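Local structure of aryl esterase (Mycobacterium smegmatis, 2Q0Q) at residues 5-10 with 33-38; 56-61 with 105-110; 72-77 with 116-121; 86-91 with 210-215; 109-114 with 134-139. The protein hydrolyses aryl esters and also catalyses acyl transfer to alcohols in water, as an oligomeric member of the SGNH hydrolase family. All coordinates share one frame; numbering follows the deposited sequence.

How the contacts relate
All five contacts belong to one alpha/beta fold, a parallel sheet with helices on both faces. Strands 3-9, 86-90 and 133-138 lie side by side in it and carry contacts 1, 4 and 5. Contacts 1 and 4 are about 9 Å apart between centres and pack helices 34-42 and 198-215 on the sheet. Helix 104-119 serves contacts 2, 3 and 5. Contacts 2 and 5 share Leu109 and Gly110, with centres about 9 Å apart. Contact 1 closes before the others open. Contacts 2, 3 and 4 interleave along the chain. Contact 4 spans the longest interval, bringing the C-terminal helix back to the central strand. Contacts 2 and 5 touch a second subunit, and contacts 2 and 3 a third.

Contact 1: 5-10 with 33-38; sequences ILCFGD and RWTGVL
Cys7 overlaps the six-membered ring of the Trp34 indole, with SG 3.8 Å from Trp34 CH2. SG lies 4.8 Å from the centroid of that Trp34 ring and 62° off its normal, an oblique sulfur-aromatic contact. The thiol stands beside the backbone N of Cys7 (chi1 -65°), which carries SG toward the helix. There Cys7 SG also meets Leu38 CD2 at 3.9 Å. Thr35 packs beside it, with its methyl CG2 4.0 Å from Cys7 CB. The same methyl sits 3.7 Å above the Trp34 ring plane, offset toward the rim. Leu38 CD2 lies in that plane, at the ring edge. Thr35 turns its methyl to the strand, while its hydroxyl is hydrogen-bonded to Glu50.

The contact packs helix 34-42 on strand 3-9 of the parallel sheet, and the axes of strand 5-9 and helix 34-38 run nearly antiparallel, at 165°. Val48 of the neighbouring strand touches both Cys7 and Leu38. No hydrogen bond joins the two segments. Their hold on each other is therefore dispersive, through a thiol, methyl groups and an aromatic ring, all buried.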
# COMPACT_ATOMS: atom_id res chain seq x y z
N ILE G 5 5.41 35.56 10.85
CA ILE G 5 4.06 35.17 10.44
C ILE G 5 4.08 34.33 9.17
O ILE G 5 4.41 34.83 8.10
CB ILE G 5 3.18 36.42 10.14
CG1 ILE G 5 3.39 37.52 11.20
CG2 ILE G 5 1.73 36.00 10.00
CD1 ILE G 5 2.99 37.13 12.60
N LEU G 6 3.72 33.06 9.28
CA LEU G 6 3.62 32.15 8.11
C LEU G 6 2.20 32.16 7.53
O LEU G 6 1.26 31.89 8.25
CB LEU G 6 3.96 30.71 8.52
CG LEU G 6 3.71 29.59 7.50
CD1 LEU G 6 4.62 29.80 6.32
CD2 LEU G 6 3.95 28.26 8.13
N CYS G 7 2.09 32.46 6.24
CA CYS G 7 0.81 32.50 5.52
C CYS G 7 0.74 31.25 4.66
O CYS G 7 1.38 31.15 3.62
CB CYS G 7 0.68 33.76 4.66
SG CYS G 7 0.64 35.26 5.68
N PHE G 8 -0.03 30.28 5.14
CA PHE G 8 -0.21 29.00 4.48
C PHE G 8 -1.54 28.99 3.74
O PHE G 8 -2.59 29.17 4.35
CB PHE G 8 -0.15 27.86 5.51
CG PHE G 8 0.05 26.49 4.91
CD1 PHE G 8 1.26 26.16 4.31
CD2 PHE G 8 -0.95 25.54 4.94
CE1 PHE G 8 1.47 24.92 3.76
CE2 PHE G 8 -0.75 24.28 4.39
CZ PHE G 8 0.46 23.98 3.78
N GLY G 9 -1.47 28.83 2.43
CA GLY G 9 -2.66 28.93 1.59
C GLY G 9 -2.57 28.36 0.19
O GLY G 9 -1.67 27.55 -0.12
N ASP G 10 -3.51 28.79 -0.65
CA ASP G 10 -3.68 28.26 -1.99
C ASP G 10 -3.42 29.43 -2.97
O ASP G 10 -2.63 30.32 -2.65
CB ASP G 10 -5.07 27.59 -2.13
CG ASP G 10 -6.21 28.50 -1.68
OD1 ASP G 10 -6.03 29.72 -1.83
OD2 ASP G 10 -7.26 28.00 -1.21
N ARG G 33 -0.33 41.54 -3.90
CA ARG G 33 -0.93 40.41 -3.21
C ARG G 33 -1.07 40.72 -1.71
O ARG G 33 -0.35 41.53 -1.15
CB ARG G 33 -0.15 39.12 -3.51
CG ARG G 33 1.35 39.09 -3.20
CD ARG G 33 1.92 37.85 -3.84
NE ARG G 33 3.30 37.59 -3.44
CZ ARG G 33 4.38 37.81 -4.18
NH1 ARG G 33 4.29 38.34 -5.39
NH2 ARG G 33 5.57 37.51 -3.69
N TRP G 34 -2.06 40.11 -1.07
CA TRP G 34 -2.41 40.48 0.30
C TRP G 34 -1.32 40.16 1.31
O TRP G 34 -1.20 40.84 2.32
CB TRP G 34 -3.77 39.88 0.74
CG TRP G 34 -3.82 38.38 0.91
CD1 TRP G 34 -4.36 37.47 0.05
CD2 TRP G 34 -3.38 37.65 2.05
NE1 TRP G 34 -4.25 36.20 0.57
CE2 TRP G 34 -3.64 36.28 1.79
CE3 TRP G 34 -2.75 38.00 3.25
CZ2 TRP G 34 -3.32 35.28 2.70
CZ3 TRP G 34 -2.43 37.01 4.15
CH2 TRP G 34 -2.71 35.66 3.87
N THR G 35 -0.51 39.14 1.02
CA THR G 35 0.64 38.82 1.88
C THR G 35 1.64 39.99 1.92
O THR G 35 2.27 40.26 2.95
CB THR G 35 1.35 37.49 1.46
OG1 THR G 35 1.74 37.56 0.08
CG2 THR G 35 0.42 36.33 1.64
N GLY G 36 1.79 40.67 0.79
CA GLY G 36 2.64 41.85 0.70
C GLY G 36 2.04 43.06 1.39
O GLY G 36 2.75 43.75 2.12
N VAL G 37 0.74 43.29 1.18
CA VAL G 37 -0.01 44.35 1.87
C VAL G 37 0.04 44.13 3.39
O VAL G 37 0.25 45.09 4.15
CB VAL G 37 -1.47 44.41 1.41
CG1 VAL G 37 -2.23 45.39 2.27
CG2 VAL G 37 -1.52 44.78 -0.07
N LEU G 38 -0.07 42.85 3.80
CA LEU G 38 0.09 42.50 5.21
C LEU G 38 1.47 42.93 5.72
O LEU G 38 1.57 43.56 6.76
CB LEU G 38 -0.12 40.98 5.42
CG LEU G 38 0.02 40.43 6.84
CD1 LEU G 38 -0.94 41.03 7.82
CD2 LEU G 38 -0.18 38.94 6.80

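Contact 2: 56-61 with 105-110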
# COMPACT_ATOMS: atom_id res chain seq x y z
N ARG G 56 -4.04 24.06 -3.93
CA ARG G 56 -3.87 23.32 -2.68
C ARG G 56 -5.20 23.10 -1.97
O ARG G 56 -6.06 24.01 -1.88
CB ARG G 56 -2.94 24.09 -1.74
CG ARG G 56 -2.75 23.42 -0.38
CD ARG G 56 -1.68 24.12 0.40
NE ARG G 56 -0.35 23.67 0.03
CZ ARG G 56 0.76 24.37 0.24
NH1 ARG G 56 0.71 25.61 0.72
NH2 ARG G 56 1.92 23.83 -0.10
N THR G 57 -5.36 21.89 -1.46
CA THR G 57 -6.48 21.54 -0.59
C THR G 57 -6.03 21.45 0.87
O THR G 57 -4.82 21.49 1.18
CB THR G 57 -7.04 20.17 -0.95
OG1 THR G 57 -6.09 19.18 -0.56
CG2 THR G 57 -7.29 20.04 -2.45
N THR G 58 -7.00 21.27 1.77
CA THR G 58 -6.68 21.14 3.20
C THR G 58 -5.82 19.90 3.41
O THR G 58 -4.67 20.00 3.85
CB THR G 58 -7.94 21.07 4.11
OG1 THR G 58 -8.79 19.99 3.67
CG2 THR G 58 -8.67 22.40 4.11
N ASN G 59 -6.37 18.74 3.06
CA ASN G 59 -5.72 17.45 3.33
C ASN G 59 -6.17 16.32 2.40
O ASN G 59 -6.18 15.14 2.81
CB ASN G 59 -5.95 17.05 4.79
CG ASN G 59 -7.34 16.44 5.03
OD1 ASN G 59 -8.32 16.82 4.38
ND2 ASN G 59 -7.41 15.51 5.99
N ILE G 60 -6.51 16.65 1.17
CA ILE G 60 -6.95 15.63 0.24
C ILE G 60 -6.09 15.67 -1.01
O ILE G 60 -5.86 16.73 -1.59
CB ILE G 60 -8.50 15.72 -0.04
CG1 ILE G 60 -8.93 14.66 -1.05
CG2 ILE G 60 -8.90 17.10 -0.51
CD1 ILE G 60 -10.40 14.34 -0.98
N ASP G 61 -5.60 14.50 -1.41
CA ASP G 61 -4.84 14.36 -2.64
C ASP G 61 -5.68 14.75 -3.86
O ASP G 61 -6.81 14.27 -4.02
CB ASP G 61 -4.38 12.91 -2.81
CG ASP G 61 -3.33 12.50 -1.76
OD1 ASP G 61 -2.69 13.39 -1.16
OD2 ASP G 61 -3.16 11.29 -1.55
N LEU G 105 -18.42 19.98 6.29
CA LEU G 105 -17.88 19.24 7.43
C LEU G 105 -16.57 18.53 7.08
O LEU G 105 -15.59 18.59 7.84
CB LEU G 105 -18.85 18.19 7.94
CG LEU G 105 -18.24 17.23 8.97
CD1 LEU G 105 -17.74 17.98 10.21
CD2 LEU G 105 -19.24 16.14 9.34
N ASP G 106 -16.54 17.86 5.93
CA ASP G 106 -15.29 17.18 5.49
C ASP G 106 -14.13 18.17 5.39
O ASP G 106 -13.00 17.88 5.79
CB ASP G 106 -15.44 16.53 4.12
CG ASP G 106 -16.43 15.40 4.10
OD1 ASP G 106 -16.60 14.70 5.12
OD2 ASP G 106 -17.03 15.21 3.01
N ILE G 107 -14.44 19.36 4.88
CA ILE G 107 -13.43 20.40 4.70
C ILE G 107 -12.99 20.92 6.06
O ILE G 107 -11.83 21.14 6.29
CB ILE G 107 -14.00 21.55 3.80
CG1 ILE G 107 -14.42 20.95 2.46
CG2 ILE G 107 -12.99 22.67 3.63
CD1 ILE G 107 -15.01 21.94 1.52
N ALA G 108 -13.94 21.16 6.96
CA ALA G 108 -13.58 21.60 8.30
C ALA G 108 -12.66 20.59 9.00
O ALA G 108 -11.72 20.96 9.71
CB ALA G 108 -14.85 21.87 9.14
N LEU G 109 -12.94 19.31 8.80
CA LEU G 109 -12.10 18.27 9.36
C LEU G 109 -10.67 18.31 8.79
O LEU G 109 -9.70 18.14 9.54
CB LEU G 109 -12.75 16.90 9.18
CG LEU G 109 -13.95 16.65 10.10
CD1 LEU G 109 -14.84 15.56 9.52
CD2 LEU G 109 -13.51 16.27 11.50
N GLY G 110 -10.54 18.58 7.49
CA GLY G 110 -9.22 18.77 6.89
C GLY G 110 -8.51 19.97 7.50
O GLY G 110 -7.34 19.90 7.83
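Thr58 and Asn59 press on Gly110, where a loop of the SGNH hydrolase fold meets helix 104-119. The loop follows strand 46-52. At its start, the carbonyl of Arg56 accepts a hydrogen bond from Asn94 ND2, and the Arg56 guanidinium makes a cation-pi contact with Tyr73. Thr57 comes next, and its OG1 donates to Ile60 O at 2.7 Å, a bond that bridges the bend of the loop. The donor is tilted 16° from the carbonyl plane.

Thr58 makes the larger part of the loop's contact with the helix. Its side chain lies against the backbone, with CB 3.6 Å from Gly110 C and OG1 3.5 Å from Gly110 CA. The hydroxyl sits between the backbone N and the carbonyl carbon of its own residue (chi1 56°). This places the methyl CG2 of Thr58 beside the backbone N, 4.0 Å from Ile107 O. The hydroxyl is hydrogen-bonded to Asp95 OD2.

Asn59 lays its amide over the same glycine. Its OD1 also accepts a hydrogen bond from Arg102 NH2, so the amide is held at its oxygen end. The two side chains come this close because Gly110 has no side chain. On the helix, Asp106 forms a salt bridge with Arg101 of the second subunit. Across the loop-helix junction itself, the shortest approach is from Asn59 OD1 to Gly110 CA, 3.3 Å.

Contact 3: 72-77 with 116-121; sequences SYLPSC and TQVLTS
Gln117 reaches from helix 104-119 across to Leu74 and Pro75 of helix 70-81. Its CB points toward that helix. CG stands beside the backbone N (chi1 -68°), and from there the chain runs out extended. Gln117 CG passes 3.9 Å from Pro75 CG. The amide carbon CD of Gln117 comes closer, 3.4 Å from the same Pro75 CG. At the tip the amide divides its contacts. Gln117 OE1 turns to Leu74 and lies 3.3 Å from Leu74 CB, while also meeting Pro75 CD. Gln117 NE2 lies 3.3 Å from Pro75 CG. It also donates a hydrogen bond to the carbonyl of Ala71, one turn earlier in helix 70-81. That bond ties down the nitrogen end of the amide. The oxygen end is buried against carbon and has no polar partner in the model.

Deeper in, Leu74 CD2 meets Val118 CG2 at 4.1 Å. The helix ends after Leu119, and Ser121 OG donates back to Val118 O at 2.7 Å. Helix 70-81 is kinked here, where the nitrogens of Pro75 and Ser76 lack a bond to the preceding turn. Helix 70-81 also meets a third subunit, where Tyr73 stacks on Tyr73 of that chain and Pro75 packs on its Arg67. The pair is plain helix-helix packing on one face of the sheet, as belongs to a three-layer alpha/beta/alpha SGNH hydrolase fold.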
# COMPACT_ATOMS: atom_id res chain seq x y z
N SER G 72 0.07 17.38 3.82
CA SER G 72 1.27 16.58 3.51
C SER G 72 2.51 17.45 3.68
O SER G 72 3.59 16.95 3.98
CB SER G 72 1.25 16.04 2.07
OG SER G 72 0.26 15.04 1.91
N TYR G 73 2.34 18.75 3.45
CA TYR G 73 3.43 19.69 3.36
C TYR G 73 3.62 20.48 4.66
O TYR G 73 4.74 20.82 5.04
CB TYR G 73 3.11 20.62 2.20
CG TYR G 73 4.13 21.63 1.75
CD1 TYR G 73 4.18 22.89 2.31
CD2 TYR G 73 4.95 21.38 0.66
CE1 TYR G 73 5.07 23.86 1.86
CE2 TYR G 73 5.86 22.33 0.20
CZ TYR G 73 5.91 23.58 0.79
OH TYR G 73 6.78 24.55 0.33
N LEU G 74 2.52 20.77 5.36
CA LEU G 74 2.60 21.76 6.42
C LEU G 74 3.60 21.42 7.55
O LEU G 74 4.36 22.28 7.96
CB LEU G 74 1.22 22.08 7.01
CG LEU G 74 1.18 23.13 8.13
CD1 LEU G 74 1.76 24.45 7.67
CD2 LEU G 74 -0.26 23.31 8.63
N PRO G 75 3.59 20.18 8.06
CA PRO G 75 4.54 19.88 9.16
C PRO G 75 5.99 20.13 8.78
O PRO G 75 6.77 20.64 9.59
CB PRO G 75 4.29 18.39 9.42
CG PRO G 75 2.85 18.17 8.95
CD PRO G 75 2.77 19.00 7.72
N SER G 76 6.36 19.75 7.56
CA SER G 76 7.70 20.04 7.05
C SER G 76 7.95 21.54 6.93
O SER G 76 9.03 22.05 7.27
CB SER G 76 7.91 19.40 5.68
OG SER G 76 7.92 17.99 5.79
N CYS G 77 6.93 22.26 6.49
CA CYS G 77 7.01 23.71 6.32
C CYS G 77 7.19 24.41 7.68
O CYS G 77 8.05 25.28 7.83
CB CYS G 77 5.75 24.19 5.58
SG CYS G 77 5.66 25.91 5.12
N THR G 116 -4.19 21.22 14.09
CA THR G 116 -3.51 20.28 15.00
C THR G 116 -2.01 20.19 14.72
O THR G 116 -1.19 20.19 15.66
CB THR G 116 -4.18 18.89 14.95
OG1 THR G 116 -5.54 19.00 15.37
CG2 THR G 116 -3.49 17.91 15.87
N GLN G 117 -1.66 20.16 13.43
CA GLN G 117 -0.23 20.23 13.01
C GLN G 117 0.48 21.51 13.52
O GLN G 117 1.66 21.46 13.93
CB GLN G 117 -0.11 20.11 11.49
CG GLN G 117 -0.49 18.76 10.91
CD GLN G 117 -0.46 18.72 9.38
OE1 GLN G 117 -0.48 19.76 8.72
NE2 GLN G 117 -0.38 17.50 8.82
N VAL G 118 -0.21 22.65 13.53
CA VAL G 118 0.42 23.84 14.12
C VAL G 118 0.56 23.73 15.66
O VAL G 118 1.61 24.05 16.23
CB VAL G 118 -0.32 25.14 13.76
CG1 VAL G 118 0.35 26.31 14.46
CG2 VAL G 118 -0.31 25.34 12.23
N LEU G 119 -0.52 23.31 16.32
CA LEU G 119 -0.53 23.25 17.79
C LEU G 119 0.49 22.28 18.36
O LEU G 119 0.98 22.48 19.48
CB LEU G 119 -1.93 22.89 18.29
CG LEU G 119 -3.00 23.92 17.95
CD1 LEU G 119 -4.37 23.38 18.39
CD2 LEU G 119 -2.73 25.32 18.58
N THR G 120 0.84 21.25 17.59
CA THR G 120 1.75 20.20 18.03
C THR G 120 3.17 20.36 17.47
O THR G 120 3.97 19.42 17.56
CB THR G 120 1.25 18.79 17.61
OG1 THR G 120 1.18 18.68 16.17
CG2 THR G 120 -0.12 18.50 18.22
N SER G 121 3.49 21.54 16.94
CA SER G 121 4.72 21.74 16.17
C SER G 121 5.92 22.20 17.01
O SER G 121 7.01 22.46 16.44
CB SER G 121 4.47 22.76 15.06
OG SER G 121 4.24 24.06 15.58

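Contact 4: 86-91 with 210-215; sequences LVIIML and EQVRSL
Val212 CG2 is a bump set into the shallow notch between the ends of Leu86 and Ile88 of strand 86-90. Val212 CG2 stands 3.8 Å from Leu86 CD2 and 3.9 Å from Ile88 CD1. Leu86 and Ile88 are two residues apart on the strand, so both point to the same face of the sheet. The methyl of Val212 settles against the ends of both. With CG1 anti to the backbone N (chi1 169°), CG2 is the branch left to meet the strand.

The shapes meet at different slants. Leu86 and Val212 approach obliquely, whereas Ile88 meets Val212 at about a right angle. Leu86 is forked, and each branch has its own neighbour. CD2 goes to Val212, and Leu86 CD1 lies 4.1 Å from Leu215 CD1. The fork thus straddles positions 212 and 215, nearly one helical turn apart. Leu86 and Leu215 also cross at about a right angle. Every touching atom is a methyl carbon, and no hydrogen bond runs between the segments. Gln211 NE2 donates to Glu210 OE1 at 3.1 Å, a nearly straight bond within the helix that takes no part in the contact.

The strand and helix axes pass 10.5 Å apart at an angle of 145°. Strand 86-90 is central in the parallel sheet, bonded through its backbone to strand 3-9 on one side and strand 133-138 on the other. Helix 198-215 covers this face together with helix 34-42, whose Leu42 touches Val212 and whose Leu38 touches Ile88. On the other face, Val87 and Ile89 pack against helix 104-119.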
# COMPACT_ATOMS: atom_id res chain seq x y z
N LEU G 86 3.16 33.08 14.50
CA LEU G 86 1.78 32.90 14.06
C LEU G 86 1.72 32.23 12.67
O LEU G 86 2.55 32.48 11.80
CB LEU G 86 1.06 34.25 14.04
CG LEU G 86 -0.41 34.26 13.62
CD1 LEU G 86 -1.28 33.58 14.66
CD2 LEU G 86 -0.89 35.69 13.35
N VAL G 87 0.76 31.33 12.50
CA VAL G 87 0.49 30.71 11.21
C VAL G 87 -0.95 31.06 10.82
O VAL G 87 -1.89 30.71 11.52
CB VAL G 87 0.65 29.17 11.26
CG1 VAL G 87 0.44 28.58 9.88
CG2 VAL G 87 2.01 28.79 11.83
N ILE G 88 -1.10 31.78 9.71
CA ILE G 88 -2.39 32.08 9.14
C ILE G 88 -2.70 31.03 8.10
O ILE G 88 -1.92 30.86 7.15
CB ILE G 88 -2.38 33.46 8.45
CG1 ILE G 88 -2.08 34.56 9.48
CG2 ILE G 88 -3.70 33.73 7.65
CD1 ILE G 88 -1.97 35.96 8.89
N ILE G 89 -3.83 30.34 8.26
CA ILE G 89 -4.21 29.32 7.31
C ILE G 89 -5.55 29.70 6.66
O ILE G 89 -6.62 29.75 7.33
CB ILE G 89 -4.36 27.93 7.95
CG1 ILE G 89 -3.21 27.60 8.91
CG2 ILE G 89 -4.49 26.84 6.85
CD1 ILE G 89 -3.45 26.28 9.58
N MSE G 90 -5.49 29.99 5.36
CA MSE G 90 -6.69 30.13 4.55
C MSE G 90 -6.69 29.07 3.45
O MSE G 90 -5.97 29.16 2.45
CB MSE G 90 -6.79 31.54 3.94
CG MSE G 90 -8.04 31.73 3.08
SE MSE G 90 -8.31 33.67 2.72
CE MSE G 90 -6.86 33.87 1.47
N LEU G 91 -7.50 28.05 3.66
CA LEU G 91 -7.64 26.94 2.75
C LEU G 91 -9.09 26.49 2.81
O LEU G 91 -9.80 26.81 3.77
CB LEU G 91 -6.74 25.79 3.17
CG LEU G 91 -5.27 25.95 2.80
CD1 LEU G 91 -4.46 24.82 3.41
CD2 LEU G 91 -5.08 25.96 1.29
N GLU G 210 -4.49 44.00 11.20
CA GLU G 210 -5.09 44.23 12.51
C GLU G 210 -5.20 42.93 13.33
O GLU G 210 -4.94 42.91 14.53
CB GLU G 210 -6.47 44.90 12.32
CG GLU G 210 -7.18 45.24 13.62
CD GLU G 210 -8.06 44.10 14.16
OE1 GLU G 210 -8.49 43.23 13.36
OE2 GLU G 210 -8.15 44.05 15.46
N GLN G 211 -5.58 41.85 12.66
CA GLN G 211 -5.72 40.57 13.34
C GLN G 211 -4.38 40.12 13.92
O GLN G 211 -4.32 39.70 15.07
CB GLN G 211 -6.25 39.52 12.37
CG GLN G 211 -7.69 39.75 11.98
CD GLN G 211 -8.61 39.30 13.08
OE1 GLN G 211 -8.71 38.09 13.35
NE2 GLN G 211 -9.23 40.25 13.78
N VAL G 212 -3.31 40.20 13.11
CA VAL G 212 -1.97 39.82 13.55
C VAL G 212 -1.51 40.63 14.76
O VAL G 212 -1.04 40.06 15.75
CB VAL G 212 -0.95 39.99 12.42
CG1 VAL G 212 0.49 39.86 12.96
CG2 VAL G 212 -1.19 38.93 11.36
N ARG G 213 -1.64 41.95 14.70
CA ARG G 213 -1.22 42.75 15.84
C ARG G 213 -2.05 42.41 17.07
O ARG G 213 -1.56 42.50 18.19
CB ARG G 213 -1.38 44.23 15.54
CG ARG G 213 -0.46 44.78 14.48
CD ARG G 213 -0.77 46.26 14.29
NE ARG G 213 -0.31 46.74 12.99
CZ ARG G 213 -1.09 47.02 11.94
NH1 ARG G 213 -2.42 46.91 11.97
NH2 ARG G 213 -0.51 47.45 10.84
N SER G 214 -3.31 42.05 16.87
CA SER G 214 -4.20 41.75 17.98
C SER G 214 -3.81 40.47 18.73
O SER G 214 -4.02 40.37 19.94
CB SER G 214 -5.64 41.65 17.47
OG SER G 214 -6.39 40.86 18.35
N LEU G 215 -3.27 39.50 17.99
CA LEU G 215 -2.93 38.19 18.53
C LEU G 215 -1.53 38.09 19.13
O LEU G 215 -1.25 37.19 19.93
CB LEU G 215 -3.05 37.13 17.44
CG LEU G 215 -4.48 36.84 17.01
CD1 LEU G 215 -4.50 35.87 15.85
CD2 LEU G 215 -5.31 36.32 18.20

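Contact 5: 109-114 with 134-139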
# COMPACT_ATOMS: atom_id res chain seq x y z
N LEU G 109 -12.94 19.31 8.80
CA LEU G 109 -12.10 18.27 9.36
C LEU G 109 -10.67 18.31 8.79
O LEU G 109 -9.70 18.14 9.54
CB LEU G 109 -12.75 16.90 9.18
CG LEU G 109 -13.95 16.65 10.10
CD1 LEU G 109 -14.84 15.56 9.52
CD2 LEU G 109 -13.51 16.27 11.50
N GLY G 110 -10.54 18.58 7.49
CA GLY G 110 -9.22 18.77 6.89
C GLY G 110 -8.51 19.97 7.50
O GLY G 110 -7.34 19.90 7.83
N MSE G 111 -9.23 21.08 7.67
CA MSE G 111 -8.70 22.23 8.40
C MSE G 111 -8.28 21.88 9.83
O MSE G 111 -7.25 22.35 10.28
CB MSE G 111 -9.73 23.39 8.40
CG MSE G 111 -9.30 24.62 9.22
SE MSE G 111 -7.60 25.47 8.59
CE MSE G 111 -8.34 26.52 7.07
N SER G 112 -9.06 21.04 10.52
CA SER G 112 -8.70 20.62 11.90
C SER G 112 -7.35 19.87 11.98
O SER G 112 -6.60 20.04 12.93
CB SER G 112 -9.81 19.76 12.54
OG SER G 112 -9.74 18.38 12.16
N VAL G 113 -7.07 19.06 10.97
CA VAL G 113 -5.77 18.43 10.82
C VAL G 113 -4.64 19.48 10.74
O VAL G 113 -3.63 19.35 11.42
CB VAL G 113 -5.74 17.49 9.58
CG1 VAL G 113 -4.33 17.00 9.28
CG2 VAL G 113 -6.68 16.30 9.78
N LEU G 114 -4.81 20.50 9.91
CA LEU G 114 -3.81 21.56 9.77
C LEU G 114 -3.60 22.34 11.09
O LEU G 114 -2.46 22.59 11.52
CB LEU G 114 -4.20 22.50 8.62
CG LEU G 114 -4.30 21.87 7.22
CD1 LEU G 114 -4.74 22.87 6.18
CD2 LEU G 114 -3.01 21.27 6.79
N VAL G 134 -2.06 29.99 15.89
CA VAL G 134 -2.72 29.74 14.62
C VAL G 134 -3.89 30.69 14.47
O VAL G 134 -4.52 31.09 15.44
CB VAL G 134 -3.19 28.26 14.48
CG1 VAL G 134 -4.35 27.97 15.46
CG2 VAL G 134 -3.60 27.94 13.02
N LEU G 135 -4.16 31.07 13.22
CA LEU G 135 -5.36 31.82 12.88
C LEU G 135 -6.04 31.08 11.73
O LEU G 135 -5.48 30.97 10.64
CB LEU G 135 -5.03 33.26 12.48
CG LEU G 135 -6.17 34.12 11.92
CD1 LEU G 135 -7.34 34.17 12.91
CD2 LEU G 135 -5.70 35.53 11.57
N VAL G 136 -7.22 30.54 12.01
CA VAL G 136 -8.04 29.84 11.01
C VAL G 136 -8.83 30.90 10.21
O VAL G 136 -9.55 31.74 10.78
CB VAL G 136 -9.01 28.85 11.70
CG1 VAL G 136 -10.00 28.23 10.68
CG2 VAL G 136 -8.25 27.79 12.53
N VAL G 137 -8.67 30.87 8.89
CA VAL G 137 -9.35 31.85 8.04
C VAL G 137 -10.23 31.13 7.03
O VAL G 137 -9.75 30.31 6.25
CB VAL G 137 -8.37 32.73 7.28
CG1 VAL G 137 -9.09 33.70 6.39
CG2 VAL G 137 -7.41 33.47 8.24
N SER G 138 -11.52 31.46 7.03
CA SER G 138 -12.42 30.97 5.98
C SER G 138 -12.23 31.88 4.77
O SER G 138 -12.22 33.13 4.94
CB SER G 138 -13.89 30.94 6.44
OG SER G 138 -14.24 32.13 7.10
N PRO G 139 -12.09 31.29 3.56
CA PRO G 139 -12.01 32.13 2.37
C PRO G 139 -13.39 32.73 2.09
O PRO G 139 -14.39 32.26 2.62
CB PRO G 139 -11.64 31.15 1.27
CG PRO G 139 -12.31 29.87 1.70
CD PRO G 139 -12.06 29.85 3.21
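Met111, a selenomethionine in this crystal, reaches from helix 104-119 to strand 133-138 and buries more surface here than any other residue. Val136 is next, and Val137 adds a smaller share. The closest approach is between the side chains of the first two, with Met111 CG 4.0 Å from Val136 CG1. They slide past each other in opposite directions.

The reach of Met111 depends on its bends. CG is anti to the backbone N (chi1 176°), which sends the chain out from the helix. The chain then turns at chi2 (60°) and again at chi3 (80°). The second turn brings the terminal methyl CE of Met111 over the strand backbone, 4.1 Å from Val137 O. Val137 takes part only through its backbone, because its CB points away, to the other face of the sheet. Val136 points toward the helix, with CG1 anti to its own backbone N.

This is the helix-on-sheet packing of the alpha/beta SGNH hydrolase fold, with helix 104-119 lying in the connection from strand 86-90 to strand 133-138. Both strands belong to the parallel sheet, so this connection is a beta-alpha-beta crossover. Met111 also touches Ile89 of strand 86-90, and thus bridges the two neighbouring strands. Tyr168 and Leu171 of helix 164-175 pack on it as well.

On the helix, Ser112 OG donates to Leu109 O at 2.6 Å. The same Leu109 O accepts the routine bond from Val113 N, 3.1 Å away. Ser112 points away from the strand and packs on Thr64 of the second subunit.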